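Local coordinates for acyl-coenzyme A oxidase acox-1.1 (Caenorhabditis elegans, PDB 5K3H), which catalyses the FAD-dependent desaturation of acyl-CoA to (2E)-enoyl-CoA with release of hydrogen peroxide, the first step of peroxisomal beta-oxidation, at residues R44-T48 and W618-E624; I543-A548 and L566-V571; I402-R406 and I420-Y424; E475-I480 and I492-Q496. Residue numbers count along the deposited sequence, not the author numbering.

Read from the N terminus, the chain enters contact 1 almost at once, on helix 38-52, but that contact closes only when W618-E624 arrives 570 residues later; the other three contacts all fall within this span. Contact 3 comes first, a short return from helix 382-408 to helix 420-428. Contact 4 follows, bringing the loop before helix 489-515 back onto that helix, and contact 2 then pairs helix 520-553 with helix 557-577. These three run in series without crossing. Contacts 4 and 2 touch, with I492 against A548 and E545, whereas contact 1 joins the N-terminal helices to the chain that follows the long helix 590-616.

Contact 1. Residues R44-T48 and W618-E624; sequences RREIT and WEFSDRE
This is a polar contact of helix to loop, partly buried, where helix 38-52 of the N-terminal region meets the turn between helix 590-616 and the short helix 622-625. Residues 44-48 are helical. E619 leaves the preceding helix with positive phi (52/66), F620 and S621 are extended, and helix 622-625 begins at D622. The CA atoms of R45 and E619 lie 7.7 Å apart, those of T48 and S621 7.3 Å. R44 (m, t, p) reaches the backbone carbonyl of E619: its NH1 and NH2 donate to E619 O at 3.0 and 3.1 Å, and NH2 makes a long salt bridge to E624 OE1 at 3.6 Å, while E624 OE2 is hydrogen-bonded to the Y308 hydroxyl. R45 NH1 forms a hydrogen-bonded salt bridge with E619 OE1 at 3.0 Å; one water links that OE1 to R44 NH1. A second water joins T48 OG1 to E619 O. R623 NH2 reaches back to T48 O at 2.9 Å, and T48 CG2 packs on S621 CB at 3.7 Å. E104 binds the side chains of T48, S621 and R623 together. S621 (p) is an N-cap, its OG accepting from E624 N at 3.3 Å: a helix ended by a residue in the left-handed phi/psi region, then a serine-capped new helix.

Contact 2. Residues I543-A548 and L566-V571; sequences IVEAFA and LLHLHV
Two helical segments run antiparallel, I543-A548 on helix 520-553 and L566-V571 on helix 557-577; their short axes lie 10.6 Å apart at closest approach and cross at -165°. The register sets A548 opposite L567 (CA to CA 6.9 Å) and V544 opposite V571 (7.0 Å). F547, with chi1 t, points its CA-to-CB bond toward the other helix. L567, in the t, p rotamer, lays CD1 over one face of that ring, 4.2 Å from its centroid and 27° off the normal, a CH-pi contact. At the ring edge sit L566 CB, 4.0 Å from F547 CZ, and H570 CD2, 4.0 Å from F547 CD2; the F547 and H570 rings meet obliquely, centroids 5.8 Å apart and planes at 55°. L567 CD2 comes 4.2 Å from A548 CB. One turn earlier on the first helix and one later on the second, V544 (t) sets CG1 3.7 Å from V571 CG1; V544 CG2 lies 3.9 Å from H570 NE2, which is also 4.3 Å from I543 CG2. Neighbouring helices close in: F547 and L566 touch helix 338-367, and A548 rests against I492 of helix 489-515. No hydrogen bond or ion pair crosses the interface, so this hairpin of the C-terminal helical bundle is held by buried apolar and aromatic packing.

Contact 3. Residues I402-R406 and I420-Y424; sequences IEQAR and ISEIY
I420 opens the second segment at the start of helix 420-428, which runs antiparallel (170°) to residues 402-406 of helix 382-408, the short axes 9.5 Å apart at closest approach. The I420 CA lies 6.0 Å from the R406 CA. I420 CG2 packs 3.6 Å from I402 CG2 and 3.8 Å from R406 CB, while I420 CD1 reaches to 4.0 Å from A405 O. Next, S421 points sideways and E422 is out of reach: S421 meets M243 of the second subunit, and E422 accepts from the backbone of Y245. I423 (m, t) sets CG2 4.1 Å from I402 CD1, and its side chain also rests on I312 of helix 300-319. Y424 ends the segment, its CA 5.9 Å from the I402 CA and its CB 3.6 Å from I402 CG2. Chi1 t carries the Y424 ring to E403, whose OE1 lies over one face, 3.8 Å from Y424 CE1. E403 is held in place by R406, whose NH2 and NE bind E403 OE2 at 2.6 and 2.9 Å. Y424 also packs on E403 of the second subunit. This antiparallel isoleucine packing joins two consecutive helices of the C-alpha1 domain at the dimer interface, beside Q404 of the ATP site shared between subunits.

Contact 4. Residues E475-I480 and I492-Q496; sequences EPTSLI and IKTFQ
The salt bridge from E475 OE1 to K493 NZ, 2.5 Å, and the hydrogen bond from S478 OG to T494 OG1, 2.6 Å, carry this contact. Both run from the irregular loop 475-480, which precedes helix 489-515, to one turn of that helix, residues 492-496. K493 (m, t, m, t) extends from the helix toward the loop and has a second acidic partner in E490, one turn earlier. T494 OG1 is itself bonded to E490 O, as a helical threonine with chi1 m can be, so S478 donates to an oxygen whose own proton is already directed back along its helix. S478, with chi1 t, also weakly accepts at OG from I480 N, 3.4 Å. The S478 and T494 CA atoms, 5.9 Å apart, are the nearest CA pair. Packing fills in around these bonds: L479 CD1 lies 3.9 Å from K493 NZ and I480 CD1 3.8 Å from T494 OG1, while I480 and T494 both touch L575 of helix 557-577. Q592 NE2 of helix 590-616 is hydrogen-bonded to the carbonyls of both S478 and I480. The contact grades from an exposed ion pair at E475 to a buried hydroxyl pair at S478, so polar side chains, with little apolar area, tie the loop to its helix.

Contact 1. Residues R44-T48 and W618-E624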
loop_
_atom_site.group_PDB
_atom_site.type_symbol
_atom_site.label_atom_id
_atom_site.label_comp_id
_atom_site.label_asym_id
_atom_site.label_seq_id
_atom_site.Cartn_x
_atom_site.Cartn_y
_atom_site.Cartn_z
ATOM N N ARG B 44 25.928 18.243 -1.935
ATOM C CA ARG B 44 24.509 18.229 -1.569
ATOM C C ARG B 44 24.204 19.261 -0.489
ATOM O O ARG B 44 23.203 19.986 -0.564
ATOM C CB ARG B 44 24.083 16.831 -1.103
ATOM C CG ARG B 44 24.056 15.760 -2.203
ATOM C CD ARG B 44 23.536 14.434 -1.681
ATOM N NE ARG B 44 22.103 14.437 -1.404
ATOM C CZ ARG B 44 21.569 14.710 -0.210
ATOM N NH1 ARG B 44 22.348 15.019 0.816
ATOM N NH2 ARG B 44 20.259 14.675 -0.030
ATOM N N ARG B 45 25.045 19.318 0.546
ATOM C CA ARG B 45 24.812 20.274 1.624
ATOM C C ARG B 45 24.967 21.704 1.135
ATOM O O ARG B 45 24.214 22.586 1.564
ATOM C CB ARG B 45 25.752 19.990 2.796
ATOM C CG ARG B 45 25.531 18.582 3.342
ATOM C CD ARG B 45 26.134 18.355 4.704
ATOM N NE ARG B 45 27.594 18.428 4.696
ATOM C CZ ARG B 45 28.388 17.420 4.357
ATOM N NH1 ARG B 45 27.870 16.256 3.973
ATOM N NH2 ARG B 45 29.698 17.580 4.388
ATOM N N GLU B 46 25.930 21.951 0.224
ATOM C CA GLU B 46 26.118 23.292 -0.325
ATOM C C GLU B 46 24.951 23.698 -1.204
ATOM O O GLU B 46 24.493 24.844 -1.137
ATOM C CB GLU B 46 27.424 23.367 -1.120
ATOM C CG GLU B 46 28.666 23.181 -0.286
ATOM C CD GLU B 46 29.952 23.233 -1.103
ATOM O OE1 GLU B 46 29.873 23.363 -2.334
ATOM O OE2 GLU B 46 31.049 23.118 -0.522
ATOM N N ILE B 47 24.475 22.777 -2.046
ATOM C CA ILE B 47 23.303 23.029 -2.882
ATOM C C ILE B 47 22.090 23.367 -2.025
ATOM O O ILE B 47 21.330 24.298 -2.330
ATOM C CB ILE B 47 23.019 21.818 -3.787
ATOM C CG1 ILE B 47 24.088 21.657 -4.860
ATOM C CG2 ILE B 47 21.630 21.906 -4.380
ATOM C CD1 ILE B 47 24.069 20.277 -5.494
ATOM N N THR B 48 21.870 22.589 -0.962
ATOM C CA THR B 48 20.750 22.835 -0.057
ATOM C C THR B 48 20.852 24.213 0.573
ATOM O O THR B 48 19.865 24.953 0.626
ATOM C CB THR B 48 20.711 21.727 1.003
ATOM O OG1 THR B 48 20.407 20.494 0.359
ATOM C CG2 THR B 48 19.688 21.990 2.103
ATOM N N TRP B 618 21.579 10.388 5.466
ATOM C CA TRP B 618 21.154 10.660 4.097
ATOM C C TRP B 618 20.975 12.152 3.831
ATOM O O TRP B 618 20.840 12.548 2.666
ATOM C CB TRP B 618 19.868 9.908 3.812
ATOM C CG TRP B 618 20.098 8.470 3.780
ATOM C CD1 TRP B 618 20.385 7.670 4.840
ATOM C CD2 TRP B 618 20.062 7.629 2.635
ATOM N NE1 TRP B 618 20.541 6.371 4.426
ATOM C CE2 TRP B 618 20.343 6.322 3.069
ATOM C CE3 TRP B 618 19.808 7.848 1.283
ATOM C CZ2 TRP B 618 20.373 5.236 2.201
ATOM C CZ3 TRP B 618 19.843 6.759 0.414
ATOM C CH2 TRP B 618 20.121 5.473 0.884
ATOM N N GLU B 619 20.914 12.952 4.895
ATOM C CA GLU B 619 20.934 14.407 4.863
ATOM C C GLU B 619 19.883 14.972 3.905
ATOM O O GLU B 619 20.192 15.602 2.893
ATOM C CB GLU B 619 22.352 14.881 4.552
ATOM C CG GLU B 619 23.283 14.510 5.689
ATOM C CD GLU B 619 24.637 15.091 5.530
ATOM O OE1 GLU B 619 25.104 15.203 4.372
ATOM O OE2 GLU B 619 25.230 15.453 6.559
ATOM N N PHE B 620 18.617 14.733 4.279
ATOM C CA PHE B 620 17.461 15.330 3.611
ATOM C C PHE B 620 16.993 16.549 4.398
ATOM O O PHE B 620 16.610 16.428 5.571
ATOM C CB PHE B 620 16.314 14.338 3.495
ATOM C CG PHE B 620 16.673 13.078 2.793
ATOM C CD1 PHE B 620 17.308 13.107 1.549
ATOM C CD2 PHE B 620 16.360 11.855 3.347
ATOM C CE1 PHE B 620 17.634 11.947 0.894
ATOM C CE2 PHE B 620 16.695 10.691 2.691
ATOM C CZ PHE B 620 17.334 10.748 1.466
ATOM N N SER B 621 16.992 17.711 3.746
ATOM C CA SER B 621 16.418 18.897 4.358
ATOM C C SER B 621 14.895 18.772 4.420
ATOM O O SER B 621 14.285 17.950 3.728
ATOM C CB SER B 621 16.816 20.137 3.561
ATOM O OG SER B 621 16.166 20.152 2.302
ATOM N N ASP B 622 14.280 19.596 5.278
ATOM C CA ASP B 622 12.821 19.656 5.343
ATOM C C ASP B 622 12.232 20.070 4.010
ATOM O O ASP B 622 11.183 19.552 3.597
ATOM C CB ASP B 622 12.373 20.632 6.436
ATOM C CG ASP B 622 12.418 20.024 7.796
ATOM O OD1 ASP B 622 12.531 18.779 7.833
ATOM O OD2 ASP B 622 12.363 20.765 8.814
ATOM N N ARG B 623 12.893 20.998 3.309
ATOM C CA ARG B 623 12.380 21.398 2.005
ATOM C C ARG B 623 12.331 20.210 1.048
ATOM O O ARG B 623 11.450 20.145 0.185
ATOM C CB ARG B 623 13.226 22.540 1.425
ATOM C CG ARG B 623 12.973 23.943 2.084
ATOM C CD ARG B 623 13.568 25.100 1.267
ATOM N NE ARG B 623 14.792 24.632 0.613
ATOM C CZ ARG B 623 15.997 24.600 1.190
ATOM N NH1 ARG B 623 16.156 25.031 2.440
ATOM N NH2 ARG B 623 17.042 24.139 0.512
ATOM N N GLU B 624 13.246 19.251 1.188
ATOM C CA GLU B 624 13.178 18.061 0.341
ATOM C C GLU B 624 12.183 17.038 0.875
ATOM O O GLU B 624 11.397 16.467 0.104
ATOM C CB GLU B 624 14.560 17.420 0.207
ATOM C CG GLU B 624 14.574 16.164 -0.635
ATOM C CD GLU B 624 15.958 15.537 -0.758
ATOM O OE1 GLU B 624 16.939 16.110 -0.261
ATOM O OE2 GLU B 624 16.065 14.453 -1.350
HETATM O O HOH W 1 25.119 14.901 1.928
HETATM O O HOH W 2 21.299 18.305 2.144
#

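Contact 2. Residues I543-A548 and L566-V571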
loop_
_atom_site.group_PDB
_atom_site.type_symbol
_atom_site.label_atom_id
_atom_site.label_comp_id
_atom_site.label_asym_id
_atom_site.label_seq_id
_atom_site.Cartn_x
_atom_site.Cartn_y
_atom_site.Cartn_z
ATOM N N ILE B 543 21.936 -9.019 -3.415
ATOM C CA ILE B 543 21.871 -7.815 -2.593
ATOM C C ILE B 543 22.673 -7.994 -1.303
ATOM O O ILE B 543 23.450 -7.116 -0.913
ATOM C CB ILE B 543 20.394 -7.462 -2.315
ATOM C CG1 ILE B 543 19.689 -7.051 -3.615
ATOM C CG2 ILE B 543 20.287 -6.350 -1.271
ATOM C CD1 ILE B 543 18.179 -7.104 -3.551
ATOM N N VAL B 544 22.527 -9.148 -0.641
ATOM C CA VAL B 544 23.314 -9.443 0.558
ATOM C C VAL B 544 24.812 -9.412 0.253
ATOM O O VAL B 544 25.607 -8.883 1.038
ATOM C CB VAL B 544 22.902 -10.799 1.160
ATOM C CG1 VAL B 544 23.855 -11.171 2.289
ATOM C CG2 VAL B 544 21.450 -10.783 1.609
ATOM N N GLU B 545 25.231 -10.035 -0.854
ATOM C CA GLU B 545 26.666 -10.093 -1.152
ATOM C C GLU B 545 27.236 -8.707 -1.453
ATOM O O GLU B 545 28.381 -8.409 -1.081
ATOM C CB GLU B 545 26.941 -11.038 -2.326
ATOM C CG GLU B 545 26.679 -12.505 -2.033
ATOM C CD GLU B 545 27.300 -13.440 -3.064
ATOM O OE1 GLU B 545 28.544 -13.555 -3.117
ATOM O OE2 GLU B 545 26.547 -14.079 -3.822
ATOM N N ALA B 546 26.476 -7.851 -2.153
ATOM C CA ALA B 546 26.969 -6.501 -2.407
ATOM C C ALA B 546 27.071 -5.696 -1.114
ATOM O O ALA B 546 28.047 -4.966 -0.899
ATOM C CB ALA B 546 26.060 -5.796 -3.410
ATOM N N PHE B 547 26.106 -5.868 -0.213
ATOM C CA PHE B 547 26.181 -5.216 1.087
ATOM C C PHE B 547 27.413 -5.687 1.854
ATOM O O PHE B 547 28.161 -4.870 2.410
ATOM C CB PHE B 547 24.891 -5.492 1.863
ATOM C CG PHE B 547 24.652 -4.569 3.028
ATOM C CD1 PHE B 547 25.605 -3.634 3.419
ATOM C CD2 PHE B 547 23.506 -4.703 3.795
ATOM C CE1 PHE B 547 25.383 -2.805 4.514
ATOM C CE2 PHE B 547 23.286 -3.877 4.897
ATOM C CZ PHE B 547 24.218 -2.938 5.257
ATOM N N ALA B 548 27.625 -7.009 1.924
ATOM C CA ALA B 548 28.798 -7.534 2.624
ATOM C C ALA B 548 30.095 -7.064 1.971
ATOM O O ALA B 548 31.053 -6.696 2.663
ATOM C CB ALA B 548 28.745 -9.063 2.660
ATOM N N LEU B 566 24.353 -3.079 10.906
ATOM C CA LEU B 566 23.232 -3.086 9.969
ATOM C C LEU B 566 23.219 -4.366 9.166
ATOM O O LEU B 566 22.163 -4.995 9.011
ATOM C CB LEU B 566 23.313 -1.903 8.992
ATOM C CG LEU B 566 22.318 -0.759 9.103
ATOM C CD1 LEU B 566 22.191 0.006 7.799
ATOM C CD2 LEU B 566 20.989 -1.288 9.543
ATOM N N LEU B 567 24.398 -4.777 8.670
ATOM C CA LEU B 567 24.491 -5.967 7.826
ATOM C C LEU B 567 24.071 -7.219 8.579
ATOM O O LEU B 567 23.368 -8.078 8.026
ATOM C CB LEU B 567 25.917 -6.135 7.314
ATOM C CG LEU B 567 26.154 -7.486 6.628
ATOM C CD1 LEU B 567 25.386 -7.668 5.308
ATOM C CD2 LEU B 567 27.634 -7.685 6.444
ATOM N N HIS B 568 24.474 -7.329 9.852
ATOM C CA HIS B 568 24.107 -8.495 10.650
ATOM C C HIS B 568 22.619 -8.538 10.912
ATOM O O HIS B 568 22.041 -9.628 10.986
ATOM C CB HIS B 568 24.857 -8.520 11.977
ATOM C CG HIS B 568 26.198 -9.159 11.893
ATOM N ND1 HIS B 568 27.343 -8.455 11.573
ATOM C CD2 HIS B 568 26.566 -10.457 12.003
ATOM C CE1 HIS B 568 28.367 -9.289 11.536
ATOM N NE2 HIS B 568 27.921 -10.510 11.788
ATOM N N LEU B 569 21.989 -7.375 11.103
ATOM C CA LEU B 569 20.526 -7.331 11.174
ATOM C C LEU B 569 19.901 -7.818 9.870
ATOM O O LEU B 569 18.981 -8.650 9.873
ATOM C CB LEU B 569 20.060 -5.907 11.471
ATOM C CG LEU B 569 18.547 -5.659 11.541
ATOM C CD1 LEU B 569 17.886 -6.514 12.640
ATOM C CD2 LEU B 569 18.263 -4.190 11.752
ATOM N N HIS B 570 20.419 -7.319 8.743
ATOM C CA HIS B 570 19.897 -7.671 7.429
ATOM C C HIS B 570 19.931 -9.180 7.202
ATOM O O HIS B 570 18.913 -9.790 6.848
ATOM C CB HIS B 570 20.703 -6.920 6.356
ATOM C CG HIS B 570 20.168 -7.056 4.958
ATOM N ND1 HIS B 570 18.916 -6.615 4.589
ATOM C CD2 HIS B 570 20.738 -7.548 3.832
ATOM C CE1 HIS B 570 18.726 -6.855 3.304
ATOM N NE2 HIS B 570 19.819 -7.415 2.819
ATOM N N VAL B 571 21.096 -9.808 7.375
ATOM C CA VAL B 571 21.176 -11.225 7.021
ATOM C C VAL B 571 20.292 -12.069 7.939
ATOM O O VAL B 571 19.674 -13.038 7.489
ATOM C CB VAL B 571 22.640 -11.710 7.016
ATOM C CG1 VAL B 571 23.433 -11.017 5.918
ATOM C CG2 VAL B 571 23.300 -11.469 8.385
#

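Contact 3. Residues I402-R406 and I420-Y424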
loop_
_atom_site.group_PDB
_atom_site.type_symbol
_atom_site.label_atom_id
_atom_site.label_comp_id
_atom_site.label_asym_id
_atom_site.label_seq_id
_atom_site.Cartn_x
_atom_site.Cartn_y
_atom_site.Cartn_z
ATOM N N ILE B 402 8.059 1.004 3.067
ATOM C CA ILE B 402 7.383 2.295 3.177
ATOM C C ILE B 402 6.030 2.119 3.857
ATOM O O ILE B 402 5.605 2.962 4.656
ATOM C CB ILE B 402 7.223 2.940 1.785
ATOM C CG1 ILE B 402 8.572 3.264 1.154
ATOM C CG2 ILE B 402 6.412 4.227 1.894
ATOM C CD1 ILE B 402 8.461 3.631 -0.265
ATOM N N GLU B 403 5.339 1.011 3.563
ATOM C CA GLU B 403 4.058 0.742 4.214
ATOM C C GLU B 403 4.232 0.441 5.702
ATOM O O GLU B 403 3.484 0.971 6.533
ATOM C CB GLU B 403 3.352 -0.422 3.520
ATOM C CG GLU B 403 1.878 -0.569 3.854
ATOM C CD GLU B 403 1.026 0.615 3.396
ATOM O OE1 GLU B 403 1.309 1.182 2.307
ATOM O OE2 GLU B 403 0.072 0.992 4.133
ATOM N N GLN B 404 5.242 -0.359 6.068
ATOM C CA GLN B 404 5.535 -0.565 7.486
ATOM C C GLN B 404 5.835 0.753 8.179
ATOM O O GLN B 404 5.387 0.981 9.309
ATOM C CB GLN B 404 6.699 -1.532 7.646
ATOM C CG GLN B 404 6.325 -2.947 7.291
ATOM C CD GLN B 404 5.153 -3.462 8.114
ATOM O OE1 GLN B 404 5.141 -3.358 9.337
ATOM N NE2 GLN B 404 4.160 -4.019 7.444
ATOM N N ALA B 405 6.577 1.642 7.505
ATOM C CA ALA B 405 6.866 2.975 8.038
ATOM C C ALA B 405 5.586 3.795 8.222
ATOM O O ALA B 405 5.430 4.504 9.226
ATOM C CB ALA B 405 7.843 3.705 7.115
ATOM N N ARG B 406 4.658 3.732 7.260
ATOM C CA ARG B 406 3.403 4.449 7.459
ATOM C C ARG B 406 2.666 3.941 8.705
ATOM O O ARG B 406 2.211 4.734 9.537
ATOM C CB ARG B 406 2.505 4.340 6.226
ATOM C CG ARG B 406 1.337 5.299 6.350
ATOM C CD ARG B 406 0.257 5.025 5.365
ATOM N NE ARG B 406 -0.150 3.613 5.395
ATOM C CZ ARG B 406 -1.004 3.086 6.274
ATOM N NH1 ARG B 406 -1.558 3.848 7.206
ATOM N NH2 ARG B 406 -1.305 1.791 6.219
ATOM N N ILE B 420 3.908 10.052 3.754
ATOM C CA ILE B 420 4.382 8.718 3.381
ATOM C C ILE B 420 3.476 8.064 2.347
ATOM O O ILE B 420 3.951 7.311 1.481
ATOM C CB ILE B 420 4.511 7.845 4.641
ATOM C CG1 ILE B 420 5.562 8.444 5.582
ATOM C CG2 ILE B 420 4.921 6.449 4.256
ATOM C CD1 ILE B 420 5.650 7.748 6.917
ATOM N N SER B 421 2.180 8.351 2.377
ATOM C CA SER B 421 1.299 7.743 1.387
ATOM C C SER B 421 1.656 8.155 -0.032
ATOM O O SER B 421 1.523 7.348 -0.959
ATOM C CB SER B 421 -0.155 8.098 1.696
ATOM O OG SER B 421 -0.396 9.480 1.515
ATOM N N GLU B 422 2.108 9.397 -0.231
ATOM C CA GLU B 422 2.569 9.837 -1.545
ATOM C C GLU B 422 3.945 9.261 -1.858
ATOM O O GLU B 422 4.214 8.869 -3.000
ATOM C CB GLU B 422 2.591 11.370 -1.602
ATOM C CG GLU B 422 2.851 11.984 -2.992
ATOM C CD GLU B 422 1.717 11.785 -3.986
ATOM O OE1 GLU B 422 0.559 11.558 -3.563
ATOM O OE2 GLU B 422 1.996 11.826 -5.202
ATOM N N ILE B 423 4.826 9.183 -0.851
ATOM C CA ILE B 423 6.113 8.518 -1.042
ATOM C C ILE B 423 5.899 7.077 -1.495
ATOM O O ILE B 423 6.554 6.606 -2.433
ATOM C CB ILE B 423 6.951 8.590 0.256
ATOM C CG1 ILE B 423 7.333 10.035 0.599
ATOM C CG2 ILE B 423 8.199 7.728 0.170
ATOM C CD1 ILE B 423 7.742 10.228 2.064
ATOM N N TYR B 424 4.949 6.369 -0.870
ATOM C CA TYR B 424 4.625 5.007 -1.285
ATOM C C TYR B 424 4.134 4.972 -2.726
ATOM O O TYR B 424 4.571 4.139 -3.529
ATOM C CB TYR B 424 3.566 4.419 -0.339
ATOM C CG TYR B 424 3.048 3.037 -0.721
ATOM C CD1 TYR B 424 3.804 1.886 -0.477
ATOM C CD2 TYR B 424 1.803 2.884 -1.322
ATOM C CE1 TYR B 424 3.333 0.629 -0.826
ATOM C CE2 TYR B 424 1.327 1.626 -1.673
ATOM C CZ TYR B 424 2.101 0.500 -1.427
ATOM O OH TYR B 424 1.634 -0.761 -1.774
#

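Contact 4. Residues E475-I480 and I492-Q496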
loop_
_atom_site.group_PDB
_atom_site.type_symbol
_atom_site.label_atom_id
_atom_site.label_comp_id
_atom_site.label_asym_id
_atom_site.label_seq_id
_atom_site.Cartn_x
_atom_site.Cartn_y
_atom_site.Cartn_z
ATOM N N GLU B 475 27.868 -27.881 1.591
ATOM C CA GLU B 475 28.128 -28.644 2.786
ATOM C C GLU B 475 26.857 -29.348 3.240
ATOM O O GLU B 475 25.762 -29.033 2.767
ATOM C CB GLU B 475 28.698 -27.728 3.859
ATOM C CG GLU B 475 30.204 -27.884 3.954
ATOM C CD GLU B 475 30.960 -26.580 4.066
ATOM O OE1 GLU B 475 30.375 -25.579 4.556
ATOM O OE2 GLU B 475 32.167 -26.571 3.700
ATOM N N PRO B 476 26.977 -30.354 4.113
ATOM C CA PRO B 476 25.762 -31.051 4.565
ATOM C C PRO B 476 24.759 -30.134 5.248
ATOM O O PRO B 476 23.548 -30.292 5.051
ATOM C CB PRO B 476 26.304 -32.120 5.528
ATOM C CG PRO B 476 27.733 -32.233 5.238
ATOM C CD PRO B 476 28.203 -30.939 4.681
ATOM N N THR B 477 25.211 -29.172 6.053
ATOM C CA THR B 477 24.285 -28.287 6.747
ATOM C C THR B 477 24.824 -26.868 6.711
ATOM O O THR B 477 25.975 -26.620 6.334
ATOM C CB THR B 477 24.112 -28.667 8.222
ATOM O OG1 THR B 477 25.394 -28.582 8.874
ATOM C CG2 THR B 477 23.545 -30.077 8.368
ATOM N N SER B 478 24.024 -25.952 7.227
ATOM C CA SER B 478 24.499 -24.594 7.413
ATOM C C SER B 478 25.426 -24.582 8.617
ATOM O O SER B 478 25.244 -25.355 9.562
ATOM C CB SER B 478 23.326 -23.631 7.630
ATOM O OG SER B 478 23.791 -22.306 7.869
ATOM N N LEU B 479 26.447 -23.730 8.572
ATOM C CA LEU B 479 27.398 -23.659 9.675
ATOM C C LEU B 479 27.161 -22.417 10.524
ATOM O O LEU B 479 28.057 -21.964 11.241
ATOM C CB LEU B 479 28.842 -23.722 9.146
ATOM C CG LEU B 479 29.300 -25.015 8.433
ATOM C CD1 LEU B 479 30.716 -24.940 7.887
ATOM C CD2 LEU B 479 29.202 -26.209 9.371
ATOM N N ILE B 480 25.947 -21.877 10.478
ATOM C CA ILE B 480 25.594 -20.757 11.331
ATOM C C ILE B 480 25.495 -21.264 12.766
ATOM O O ILE B 480 24.767 -22.226 13.052
ATOM C CB ILE B 480 24.276 -20.126 10.851
ATOM C CG1 ILE B 480 24.487 -19.370 9.534
ATOM C CG2 ILE B 480 23.670 -19.223 11.913
ATOM C CD1 ILE B 480 23.178 -18.874 8.928
ATOM N N ILE B 492 25.994 -16.003 3.942
ATOM C CA ILE B 492 26.070 -15.945 2.487
ATOM C C ILE B 492 26.010 -17.354 1.901
ATOM O O ILE B 492 25.224 -17.631 0.985
ATOM C CB ILE B 492 27.328 -15.171 2.054
ATOM C CG1 ILE B 492 27.175 -13.691 2.455
ATOM C CG2 ILE B 492 27.508 -15.240 0.566
ATOM C CD1 ILE B 492 28.357 -12.792 2.110
ATOM N N LYS B 493 26.785 -18.287 2.466
ATOM C CA LYS B 493 26.739 -19.663 1.963
ATOM C C LYS B 493 25.369 -20.298 2.145
ATOM O O LYS B 493 24.980 -21.158 1.351
ATOM C CB LYS B 493 27.794 -20.542 2.642
ATOM C CG LYS B 493 29.211 -20.193 2.264
ATOM C CD LYS B 493 30.131 -21.340 2.618
ATOM C CE LYS B 493 30.068 -21.664 4.105
ATOM N NZ LYS B 493 30.406 -23.097 4.412
ATOM N N THR B 494 24.635 -19.905 3.188
ATOM C CA THR B 494 23.293 -20.439 3.414
ATOM C C THR B 494 22.297 -19.883 2.392
ATOM O O THR B 494 21.468 -20.635 1.864
ATOM C CB THR B 494 22.873 -20.138 4.854
ATOM O OG1 THR B 494 23.805 -20.768 5.738
ATOM C CG2 THR B 494 21.485 -20.655 5.174
ATOM N N PHE B 495 22.372 -18.579 2.085
ATOM C CA PHE B 495 21.550 -18.015 1.006
ATOM C C PHE B 495 21.910 -18.627 -0.349
ATOM O O PHE B 495 21.037 -18.850 -1.198
ATOM C CB PHE B 495 21.714 -16.493 0.927
ATOM C CG PHE B 495 21.075 -15.742 2.060
ATOM C CD1 PHE B 495 19.709 -15.774 2.239
ATOM C CD2 PHE B 495 21.840 -14.983 2.919
ATOM C CE1 PHE B 495 19.116 -15.087 3.243
ATOM C CE2 PHE B 495 21.255 -14.286 3.958
ATOM C CZ PHE B 495 19.893 -14.329 4.119
ATOM N N GLN B 496 23.197 -18.867 -0.588
ATOM C CA GLN B 496 23.585 -19.503 -1.840
ATOM C C GLN B 496 22.956 -20.886 -1.954
ATOM O O GLN B 496 22.413 -21.250 -3.004
ATOM C CB GLN B 496 25.113 -19.566 -1.939
ATOM C CG GLN B 496 25.727 -18.230 -2.295
ATOM C CD GLN B 496 27.262 -18.223 -2.309
ATOM O OE1 GLN B 496 27.902 -19.112 -1.758
ATOM N NE2 GLN B 496 27.850 -17.180 -2.907
#